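Rhamnogalacturonan endolyase YesW (PDB 2Z8S) cleaves type I rhamnogalacturonan of plant cell-wall pectin by endo-type elimination, releasing unsaturated oligosaccharides, and requires calcium or manganese for activity. Local coordinates at residues A[20-25]-A[510-515]; A[140-145]-A[261-266]; A[356-361]-A[380-385]. All coordinates share one frame; numbering follows the deposited sequence.

Contact 1 (A[20-25]-A[510-515]). With CA (calcium ion), chain H.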
loop_
_atom_site.group_PDB
_atom_site.type_symbol
_atom_site.label_atom_id
_atom_site.label_comp_id
_atom_site.label_asym_id
_atom_site.label_seq_id
_atom_site.Cartn_x
_atom_site.Cartn_y
_atom_site.Cartn_z
ATOM N N GLY A 20 -5.680 -5.125 30.362
ATOM C CA GLY A 20 -4.708 -6.218 30.518
ATOM C C GLY A 20 -3.701 -6.270 29.378
ATOM O O GLY A 20 -3.232 -5.227 28.897
ATOM N N ILE A 21 -3.361 -7.477 28.940
ATOM C CA ILE A 21 -2.461 -7.629 27.814
ATOM C C ILE A 21 -3.250 -8.091 26.607
ATOM O O ILE A 21 -3.701 -9.230 26.550
ATOM C CB ILE A 21 -1.296 -8.606 28.104
ATOM C CG1 ILE A 21 -0.475 -8.152 29.318
ATOM C CG2 ILE A 21 -0.404 -8.774 26.879
ATOM C CD1 ILE A 21 0.144 -6.765 29.226
ATOM N N PHE A 22 -3.432 -7.182 25.653
ATOM C CA PHE A 22 -4.077 -7.534 24.407
ATOM C C PHE A 22 -3.055 -8.264 23.574
ATOM O O PHE A 22 -1.921 -7.820 23.442
ATOM C CB PHE A 22 -4.590 -6.307 23.660
ATOM C CG PHE A 22 -5.234 -6.638 22.337
ATOM C CD1 PHE A 22 -6.570 -7.021 22.273
ATOM C CD2 PHE A 22 -4.497 -6.590 21.154
ATOM C CE1 PHE A 22 -7.165 -7.336 21.052
ATOM C CE2 PHE A 22 -5.083 -6.909 19.934
ATOM C CZ PHE A 22 -6.416 -7.278 19.877
ATOM N N VAL A 23 -3.460 -9.397 23.030
ATOM C CA VAL A 23 -2.571 -10.244 22.268
ATOM C C VAL A 23 -3.312 -10.609 20.999
ATOM O O VAL A 23 -4.450 -11.086 21.052
ATOM C CB VAL A 23 -2.210 -11.517 23.067
ATOM C CG1 VAL A 23 -1.444 -12.501 22.219
ATOM C CG2 VAL A 23 -1.407 -11.160 24.307
ATOM N N SER A 24 -2.707 -10.350 19.851
ATOM C CA SER A 24 -3.281 -10.871 18.624
ATOM C C SER A 24 -2.226 -11.582 17.802
ATOM O O SER A 24 -1.033 -11.506 18.096
ATOM C CB SER A 24 -3.989 -9.786 17.824
ATOM O OG SER A 24 -3.109 -8.725 17.563
ATOM N N TRP A 25 -2.674 -12.307 16.793
ATOM C CA TRP A 25 -1.752 -13.026 15.936
ATOM C C TRP A 25 -2.410 -13.296 14.606
ATOM O O TRP A 25 -3.625 -13.163 14.478
ATOM C CB TRP A 25 -1.284 -14.317 16.596
ATOM C CG TRP A 25 -2.385 -15.217 17.005
ATOM C CD1 TRP A 25 -2.929 -16.241 16.275
ATOM C CD2 TRP A 25 -3.077 -15.205 18.254
ATOM N NE1 TRP A 25 -3.919 -16.863 16.995
ATOM C CE2 TRP A 25 -4.032 -16.247 18.213
ATOM C CE3 TRP A 25 -2.987 -14.412 19.404
ATOM C CZ2 TRP A 25 -4.892 -16.508 19.271
ATOM C CZ3 TRP A 25 -3.842 -14.669 20.449
ATOM C CH2 TRP A 25 -4.785 -15.707 20.378
ATOM N N ASP A 510 -3.770 -9.906 14.489
ATOM C CA ASP A 510 -4.928 -10.341 13.715
ATOM C C ASP A 510 -5.252 -9.427 12.535
ATOM O O ASP A 510 -4.494 -8.503 12.226
ATOM C CB ASP A 510 -6.151 -10.514 14.619
ATOM C CG ASP A 510 -6.602 -9.222 15.263
ATOM O OD1 ASP A 510 -6.270 -8.120 14.769
ATOM O OD2 ASP A 510 -7.308 -9.315 16.281
ATOM N N TRP A 511 -6.404 -9.680 11.912
ATOM C CA TRP A 511 -6.761 -9.112 10.614
ATOM C C TRP A 511 -6.898 -7.585 10.563
ATOM O O TRP A 511 -6.801 -7.005 9.481
ATOM C CB TRP A 511 -8.015 -9.794 10.048
ATOM C CG TRP A 511 -9.248 -9.565 10.870
ATOM C CD1 TRP A 511 -9.700 -10.334 11.910
ATOM C CD2 TRP A 511 -10.181 -8.486 10.734
ATOM N NE1 TRP A 511 -10.852 -9.804 12.424
ATOM C CE2 TRP A 511 -11.173 -8.669 11.721
ATOM C CE3 TRP A 511 -10.283 -7.393 9.864
ATOM C CZ2 TRP A 511 -12.257 -7.782 11.871
ATOM C CZ3 TRP A 511 -11.357 -6.514 10.012
ATOM C CH2 TRP A 511 -12.328 -6.714 11.006
ATOM N N ARG A 512 -7.107 -6.932 11.705
ATOM C CA ARG A 512 -7.105 -5.467 11.733
ATOM C C ARG A 512 -5.783 -4.906 11.234
ATOM O O ARG A 512 -4.753 -5.584 11.288
ATOM C CB ARG A 512 -7.399 -4.921 13.125
ATOM C CG ARG A 512 -8.880 -4.786 13.402
ATOM C CD ARG A 512 -9.538 -6.149 13.600
ATOM N NE ARG A 512 -8.972 -6.822 14.765
ATOM C CZ ARG A 512 -9.296 -6.536 16.022
ATOM N NH1 ARG A 512 -10.193 -5.592 16.296
ATOM N NH2 ARG A 512 -8.719 -7.204 17.007
ATOM N N GLU A 513 -5.805 -3.663 10.762
ATOM C CA GLU A 513 -4.624 -3.095 10.156
ATOM C C GLU A 513 -3.833 -2.248 11.141
ATOM O O GLU A 513 -4.396 -1.592 12.003
ATOM C CB GLU A 513 -5.010 -2.288 8.933
ATOM C CG GLU A 513 -6.016 -2.974 8.052
ATOM C CD GLU A 513 -6.345 -2.167 6.820
ATOM O OE1 GLU A 513 -7.521 -1.763 6.694
ATOM O OE2 GLU A 513 -5.436 -1.927 5.986
ATOM N N GLU A 514 -2.515 -2.287 11.016
ATOM C CA GLU A 514 -1.655 -1.418 11.773
ATOM C C GLU A 514 -1.416 -0.124 10.999
ATOM O O GLU A 514 -1.476 -0.109 9.768
ATOM C CB GLU A 514 -0.334 -2.118 12.061
ATOM C CG GLU A 514 -0.430 -3.164 13.146
ATOM C CD GLU A 514 -1.272 -4.350 12.739
ATOM O OE1 GLU A 514 -1.113 -4.850 11.600
ATOM O OE2 GLU A 514 -2.111 -4.787 13.555
ATOM N N VAL A 515 -1.195 0.963 11.731
ATOM C CA VAL A 515 -0.765 2.207 11.140
ATOM C C VAL A 515 0.664 2.420 11.583
ATOM O O VAL A 515 1.010 2.163 12.750
ATOM C CB VAL A 515 -1.554 3.430 11.644
ATOM C CG1 VAL A 515 -1.637 4.477 10.546
ATOM C CG2 VAL A 515 -2.924 3.036 12.106
HETATM CA CA CA H . -2.969 -6.637 12.476
HETATM O O HOH W 1 -4.042 -6.292 15.008
#
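A calcium-binding loop of the beta-propeller domain meets the N-terminal beta-sheet domain where Asp510 packs against Ser24 and Trp25 at the end of strand 21-24. The contact is mainly one of close packing: Ser24 CB lies 3.3 Å from Asp510 N, and the CA of Asp510 makes a CH...O contact of 3.2 Å with Trp25 O. The side chain of Asp510 also lies along Ser24, its OD2 3.7 Å from Ser24 CB. Arg512 curls back through bends at chi2 (72°) and chi3 (63°) to grip this carboxylate side-on. Its NH2 reaches Asp510 OD2 at 2.6 Å on the syn side, close to the guanidinium plane, whereas its NE meets OD1 from above the carboxylate plane. The same NH2 sits 3.7 Å from Phe22 CZ at the edge of the phenyl ring; NH1 turns to Ile532 O. Asp510 thus serves twice. Its backbone O binds the calcium ion at 2.4 Å, and its OD1 accepts a hydrogen bond from a water that is itself a calcium ligand. Arg512 O and both carboxylate oxygens of Glu514 join from this loop, and Asp506 OD1 and Leu508 O complete the shell. Strand 21-24, paired with strands 13-16 and 55-58, faces the loop with Phe22 and Ser24, beside Asn55, while Glu514 leads into strand 514-519 of the propeller domain.

Contact 2 (A[140-145]-A[261-266]). With ADA (alpha-D-galactopyranuronic acid), chain C.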
loop_
_atom_site.group_PDB
_atom_site.type_symbol
_atom_site.label_atom_id
_atom_site.label_comp_id
_atom_site.label_asym_id
_atom_site.label_seq_id
_atom_site.Cartn_x
_atom_site.Cartn_y
_atom_site.Cartn_z
ATOM N N LYS A 140 9.301 18.063 -4.380
ATOM C CA LYS A 140 8.499 18.840 -5.330
ATOM C C LYS A 140 7.429 18.041 -6.070
ATOM O O LYS A 140 7.663 16.912 -6.519
ATOM C CB LYS A 140 9.421 19.514 -6.361
ATOM C CG LYS A 140 10.406 20.560 -5.802
ATOM C CD LYS A 140 9.713 21.842 -5.391
ATOM C CE LYS A 140 10.719 22.947 -5.093
ATOM N NZ LYS A 140 11.179 22.961 -3.683
ATOM N N ASP A 141 6.249 18.638 -6.206
ATOM C CA ASP A 141 5.257 18.114 -7.129
ATOM C C ASP A 141 5.801 18.342 -8.530
ATOM O O ASP A 141 6.630 19.231 -8.747
ATOM C CB ASP A 141 3.926 18.834 -6.981
ATOM C CG ASP A 141 2.893 18.340 -7.971
ATOM O OD1 ASP A 141 2.254 17.305 -7.689
ATOM O OD2 ASP A 141 2.716 18.986 -9.028
ATOM N N ASN A 142 5.349 17.531 -9.475
ATOM C CA ASN A 142 5.835 17.640 -10.840
ATOM C C ASN A 142 5.619 19.012 -11.462
ATOM O O ASN A 142 6.374 19.409 -12.341
ATOM C CB ASN A 142 5.246 16.543 -11.706
ATOM C CG ASN A 142 5.836 15.192 -11.397
ATOM O OD1 ASN A 142 6.175 14.899 -10.247
ATOM N ND2 ASN A 142 5.966 14.359 -12.418
ATOM N N SER A 143 4.615 19.738 -10.981
ATOM C CA SER A 143 4.338 21.095 -11.453
ATOM C C SER A 143 5.317 22.171 -10.939
ATOM O O SER A 143 5.426 23.241 -11.544
ATOM C CB SER A 143 2.911 21.488 -11.083
ATOM O OG SER A 143 2.808 21.633 -9.680
ATOM N N GLN A 144 6.012 21.900 -9.834
ATOM C CA GLN A 144 6.892 22.894 -9.191
ATOM C C GLN A 144 8.344 22.720 -9.581
ATOM O O GLN A 144 8.911 21.641 -9.397
ATOM C CB GLN A 144 6.842 22.775 -7.673
ATOM C CG GLN A 144 5.560 23.192 -7.014
ATOM C CD GLN A 144 5.262 22.348 -5.787
ATOM O OE1 GLN A 144 6.174 21.857 -5.110
ATOM N NE2 GLN A 144 3.974 22.164 -5.498
ATOM N N ASP A 145 8.951 23.795 -10.082
ATOM C CA ASP A 145 10.391 23.833 -10.299
ATOM C C ASP A 145 11.145 23.879 -8.971
ATOM O O ASP A 145 10.540 24.028 -7.915
ATOM C CB ASP A 145 10.764 25.037 -11.158
ATOM C CG ASP A 145 10.286 24.907 -12.585
ATOM O OD1 ASP A 145 9.895 23.793 -12.990
ATOM O OD2 ASP A 145 10.308 25.924 -13.310
ATOM N N TYR A 261 8.008 21.301 -19.947
ATOM C CA TYR A 261 8.773 21.781 -18.808
ATOM C C TYR A 261 9.098 20.690 -17.779
ATOM O O TYR A 261 9.869 20.929 -16.838
ATOM C CB TYR A 261 8.044 22.948 -18.158
ATOM C CG TYR A 261 6.793 22.550 -17.441
ATOM C CD1 TYR A 261 6.825 22.270 -16.083
ATOM C CD2 TYR A 261 5.578 22.452 -18.118
ATOM C CE1 TYR A 261 5.685 21.903 -15.408
ATOM C CE2 TYR A 261 4.423 22.077 -17.447
ATOM C CZ TYR A 261 4.492 21.812 -16.088
ATOM O OH TYR A 261 3.372 21.452 -15.382
ATOM N N GLY A 262 8.505 19.510 -17.954
ATOM C CA GLY A 262 8.929 18.331 -17.211
ATOM C C GLY A 262 7.978 17.825 -16.143
ATOM O O GLY A 262 8.420 17.278 -15.126
ATOM N N ASN A 263 6.678 17.994 -16.374
ATOM C CA ASN A 263 5.678 17.546 -15.419
ATOM C C ASN A 263 5.219 16.126 -15.731
ATOM O O ASN A 263 5.591 15.182 -15.034
ATOM C CB ASN A 263 4.495 18.521 -15.406
ATOM C CG ASN A 263 3.383 18.113 -14.449
ATOM O OD1 ASN A 263 3.260 16.953 -14.057
ATOM N ND2 ASN A 263 2.545 19.075 -14.093
ATOM N N ARG A 264 4.421 16.001 -16.792
ATOM C CA ARG A 264 3.764 14.764 -17.196
ATOM C C ARG A 264 4.700 13.606 -17.446
ATOM O O ARG A 264 4.293 12.456 -17.296
ATOM C CB ARG A 264 2.951 15.006 -18.458
ATOM C CG ARG A 264 1.638 15.685 -18.187
ATOM C CD ARG A 264 1.206 16.543 -19.341
ATOM N NE ARG A 264 -0.049 17.210 -19.040
ATOM C CZ ARG A 264 -0.150 18.357 -18.369
ATOM N NH1 ARG A 264 0.930 18.987 -17.932
ATOM N NH2 ARG A 264 -1.341 18.879 -18.137
ATOM N N VAL A 265 5.937 13.908 -17.838
ATOM C CA VAL A 265 6.940 12.890 -18.135
ATOM C C VAL A 265 7.261 12.055 -16.893
ATOM O O VAL A 265 7.518 10.850 -16.979
ATOM C CB VAL A 265 8.241 13.527 -18.702
ATOM C CG1 VAL A 265 8.779 14.606 -17.769
ATOM C CG2 VAL A 265 9.309 12.463 -18.955
ATOM N N ASP A 266 7.236 12.710 -15.742
ATOM C CA ASP A 266 7.697 12.099 -14.515
ATOM C C ASP A 266 6.558 11.673 -13.601
ATOM O O ASP A 266 6.646 11.803 -12.378
ATOM C CB ASP A 266 8.653 13.044 -13.802
ATOM C CG ASP A 266 9.984 13.170 -14.507
ATOM O OD1 ASP A 266 10.323 12.286 -15.337
ATOM O OD2 ASP A 266 10.693 14.161 -14.206
HETATM C C1 ADA C . -0.195 20.366 -5.011
HETATM C C2 ADA C . -0.769 19.828 -3.688
HETATM C C3 ADA C . -0.817 18.284 -3.734
HETATM C C4 ADA C . -1.741 17.855 -4.870
HETATM C C5 ADA C . -1.036 18.308 -6.169
HETATM C C6 ADA C . -1.849 17.906 -7.409
HETATM O O1 ADA C . 1.209 20.163 -5.120
HETATM O O2 ADA C . -0.018 20.311 -2.565
HETATM O O3 ADA C . -1.278 17.716 -2.500
HETATM O O4 ADA C . -3.028 18.484 -4.662
HETATM O O5 ADA C . -0.807 19.748 -6.195
HETATM O O6B ADA C . -2.068 16.699 -7.622
HETATM O O6A ADA C . -2.260 18.813 -8.149
#
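Asn142 and Asn263 bring two loops of the beta-propeller domain together, their CA atoms 4.6 Å apart, with a type I turn from Asp141 to Gln144 on one side and an irregular bend on the other. Asp141 OD2 accepts from Ser143 N, an Asx turn, and also from Ser143 OG, the two arriving from opposite faces of the carboxylate plane. Across the contact the Asn142 amide does the work. With CG anti to its carbonyl carbon (chi1 -72°), ND2 donates a nearly straight hydrogen bond to each of two backbone oxygens, Asn263 O at 2.8 Å (166°) and Asp266 O at 2.6 Å (162°), both near the amide plane. The second is met from above its carbonyl plane. A leucine in place of Asn142 would probably leave Asp266 O without this donor and Asn263 O with only that from Asp266 N within these segments, weakening the tie between the loops. A bound galacturonate, hydrogen-bonded to Tyr558, brings its O1 to 3.6 Å from Asp141 CB. Asn263 OD1 touches Asn142 CB at 3.1 Å and accepts from Arg267, while Asn263 ND2 points in its amide plane at Tyr261 OH, 2.8 Å away.

Contact 3 (A[356-361]-A[380-385]). With CA (calcium ion), chain E.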
loop_
_atom_site.group_PDB
_atom_site.type_symbol
_atom_site.label_atom_id
_atom_site.label_comp_id
_atom_site.label_asym_id
_atom_site.label_seq_id
_atom_site.Cartn_x
_atom_site.Cartn_y
_atom_site.Cartn_z
ATOM N N TYR A 356 -10.674 -1.823 -21.150
ATOM C CA TYR A 356 -11.688 -0.814 -21.357
ATOM C C TYR A 356 -11.166 0.512 -20.884
ATOM O O TYR A 356 -10.244 0.577 -20.070
ATOM C CB TYR A 356 -12.955 -1.152 -20.583
ATOM C CG TYR A 356 -12.770 -1.222 -19.074
ATOM C CD1 TYR A 356 -12.661 -0.064 -18.305
ATOM C CD2 TYR A 356 -12.721 -2.448 -18.417
ATOM C CE1 TYR A 356 -12.497 -0.125 -16.931
ATOM C CE2 TYR A 356 -12.566 -2.517 -17.040
ATOM C CZ TYR A 356 -12.463 -1.352 -16.305
ATOM O OH TYR A 356 -12.312 -1.410 -14.948
ATOM N N SER A 357 -11.761 1.568 -21.414
ATOM C CA SER A 357 -11.628 2.885 -20.841
ATOM C C SER A 357 -13.030 3.408 -20.632
ATOM O O SER A 357 -13.853 3.345 -21.536
ATOM C CB SER A 357 -10.871 3.809 -21.776
ATOM O OG SER A 357 -10.986 5.137 -21.314
ATOM N N THR A 358 -13.306 3.898 -19.430
ATOM C CA THR A 358 -14.566 4.583 -19.157
ATOM C C THR A 358 -14.577 5.934 -19.865
ATOM O O THR A 358 -15.632 6.547 -20.015
ATOM C CB THR A 358 -14.822 4.784 -17.645
ATOM O OG1 THR A 358 -13.909 5.758 -17.115
ATOM C CG2 THR A 358 -14.650 3.476 -16.902
ATOM N N GLY A 359 -13.395 6.378 -20.295
ATOM C CA GLY A 359 -13.226 7.666 -20.966
ATOM C C GLY A 359 -13.394 8.858 -20.032
ATOM O O GLY A 359 -13.246 10.012 -20.451
ATOM N N LEU A 360 -13.694 8.571 -18.765
ATOM C CA LEU A 360 -13.915 9.588 -17.748
ATOM C C LEU A 360 -12.621 10.238 -17.235
ATOM O O LEU A 360 -12.663 11.218 -16.484
ATOM C CB LEU A 360 -14.724 8.997 -16.593
ATOM C CG LEU A 360 -16.089 8.404 -16.944
ATOM C CD1 LEU A 360 -16.652 7.689 -15.753
ATOM C CD2 LEU A 360 -17.051 9.478 -17.430
ATOM N N GLY A 361 -11.479 9.691 -17.634
ATOM C CA GLY A 361 -10.193 10.343 -17.412
ATOM C C GLY A 361 -9.600 10.314 -16.013
ATOM O O GLY A 361 -9.981 9.516 -15.151
ATOM N N VAL A 380 -15.236 -0.904 -9.281
ATOM C CA VAL A 380 -14.277 0.164 -9.084
ATOM C C VAL A 380 -15.024 1.442 -8.776
ATOM O O VAL A 380 -15.866 1.877 -9.562
ATOM C CB VAL A 380 -13.421 0.402 -10.322
ATOM C CG1 VAL A 380 -12.563 1.643 -10.131
ATOM C CG2 VAL A 380 -12.554 -0.802 -10.602
ATOM N N PHE A 381 -14.738 2.027 -7.618
ATOM C CA PHE A 381 -15.145 3.397 -7.370
ATOM C C PHE A 381 -13.997 4.347 -7.651
ATOM O O PHE A 381 -12.863 4.143 -7.220
ATOM C CB PHE A 381 -15.670 3.608 -5.965
ATOM C CG PHE A 381 -16.229 4.979 -5.745
ATOM C CD1 PHE A 381 -17.297 5.432 -6.507
ATOM C CD2 PHE A 381 -15.683 5.819 -4.788
ATOM C CE1 PHE A 381 -17.821 6.701 -6.317
ATOM C CE2 PHE A 381 -16.199 7.082 -4.590
ATOM C CZ PHE A 381 -17.274 7.526 -5.359
ATOM N N GLN A 382 -14.303 5.391 -8.399
ATOM C CA GLN A 382 -13.288 6.296 -8.852
ATOM C C GLN A 382 -13.853 7.696 -8.861
ATOM O O GLN A 382 -15.025 7.901 -9.218
ATOM C CB GLN A 382 -12.855 5.913 -10.255
ATOM C CG GLN A 382 -11.697 6.727 -10.759
ATOM C CD GLN A 382 -11.417 6.495 -12.214
ATOM O OE1 GLN A 382 -12.235 5.918 -12.941
ATOM N NE2 GLN A 382 -10.261 6.961 -12.661
ATOM N N VAL A 383 -13.017 8.647 -8.458
ATOM C CA VAL A 383 -13.349 10.049 -8.590
ATOM C C VAL A 383 -12.516 10.652 -9.712
ATOM O O VAL A 383 -11.475 10.103 -10.084
ATOM C CB VAL A 383 -13.174 10.789 -7.280
ATOM C CG1 VAL A 383 -14.130 10.197 -6.254
ATOM C CG2 VAL A 383 -11.737 10.710 -6.796
ATOM N N HIS A 384 -12.983 11.766 -10.266
ATOM C CA HIS A 384 -12.396 12.303 -11.483
ATOM C C HIS A 384 -12.105 13.777 -11.377
ATOM O O HIS A 384 -12.875 14.550 -10.804
ATOM C CB HIS A 384 -13.283 12.001 -12.681
ATOM C CG HIS A 384 -13.432 10.539 -12.950
ATOM N ND1 HIS A 384 -14.355 9.754 -12.295
ATOM C CD2 HIS A 384 -12.745 9.709 -13.769
ATOM C CE1 HIS A 384 -14.248 8.509 -12.722
ATOM N NE2 HIS A 384 -13.279 8.455 -13.617
ATOM N N GLU A 385 -10.970 14.152 -11.943
ATOM C CA GLU A 385 -10.429 15.484 -11.767
ATOM C C GLU A 385 -11.042 16.496 -12.717
ATOM O O GLU A 385 -11.344 17.616 -12.306
ATOM C CB GLU A 385 -8.911 15.452 -11.930
ATOM C CG GLU A 385 -8.222 16.717 -11.510
ATOM C CD GLU A 385 -6.757 16.503 -11.335
ATOM O OE1 GLU A 385 -6.361 15.881 -10.325
ATOM O OE2 GLU A 385 -5.986 16.937 -12.215
HETATM CA CA CA E . -4.865 14.658 -10.046
HETATM O O HOH W 2 -4.081 15.763 -11.519
HETATM O O HOH W 3 -4.461 16.101 -8.350
#
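Leu360 and His384 form the tight end of a contact between two neighbouring sheets, or blades, of the beta-propeller: one ends in strand 354-357, the other contains strand 379-383. Leu360 CB lies over one face of the imidazole, 3.7 Å from the ring centroid and 30° off its normal, a CH-pi contact. The ring is then closed in from a second direction, because Gly361 O approaches its edge near the ring plane, 3.1 Å from His384 CD2, and Leu360 O lies equally near that carbon. A chi1 of -63°, which sets CG beside the backbone N, turns the His384 ring toward this bend, and hydrogen bonds outside the contact pin both nitrogens, ND1 to Gly392 O and NE2 to Ser345 OG.

Toward strand 354-357 the packing slackens. Thr358 OG1 stays 4.5 Å from His384 NE2, and Tyr356 OH comes no nearer than 4.4 Å to Val380 CG2, its polar end being taken up by Arg396 and Ala398. Two successive ST turns shape the chain here: Ser357 OG and Thr358 OG1 accept from Gly359 N and Leu360 N around the solvent-exposed Gly359.

No hydrogen bond runs directly between the segments; Ser345 OG mediates instead, hydrogen-bonded to Gly361 O, Gln382 OE1 and His384 NE2. The chemistry thus fixes the rotation of the imidazole, through its two hydrogen bonds and the Leu360 CH-pi contact, while the next residue, Glu385, leads its carboxylate away to bind calcium through OE1 with His326, His362 and Asp364.

How the contacts relate
From the N terminus, the chain first lays down the small beta-sheet domain, whose strand 21-24 is met by residues 510-515; contact 1 therefore closes a loop of 484 residues and ties that domain to the late part of the propeller. Contacts 2 and 3 both nest inside this loop and follow one another in series. Contact 2 joins the loop after strand 129-136 to the one before strand 268-273, spanning 115 residues, whereas contact 3 spans 18 and joins consecutive blades. Their centres are 23 Å apart, and both lie across the chain's centre from contact 1. The side chain of Asn263 lies about 7 Å from that of His326, which shares a calcium ion with Glu385 of contact 3.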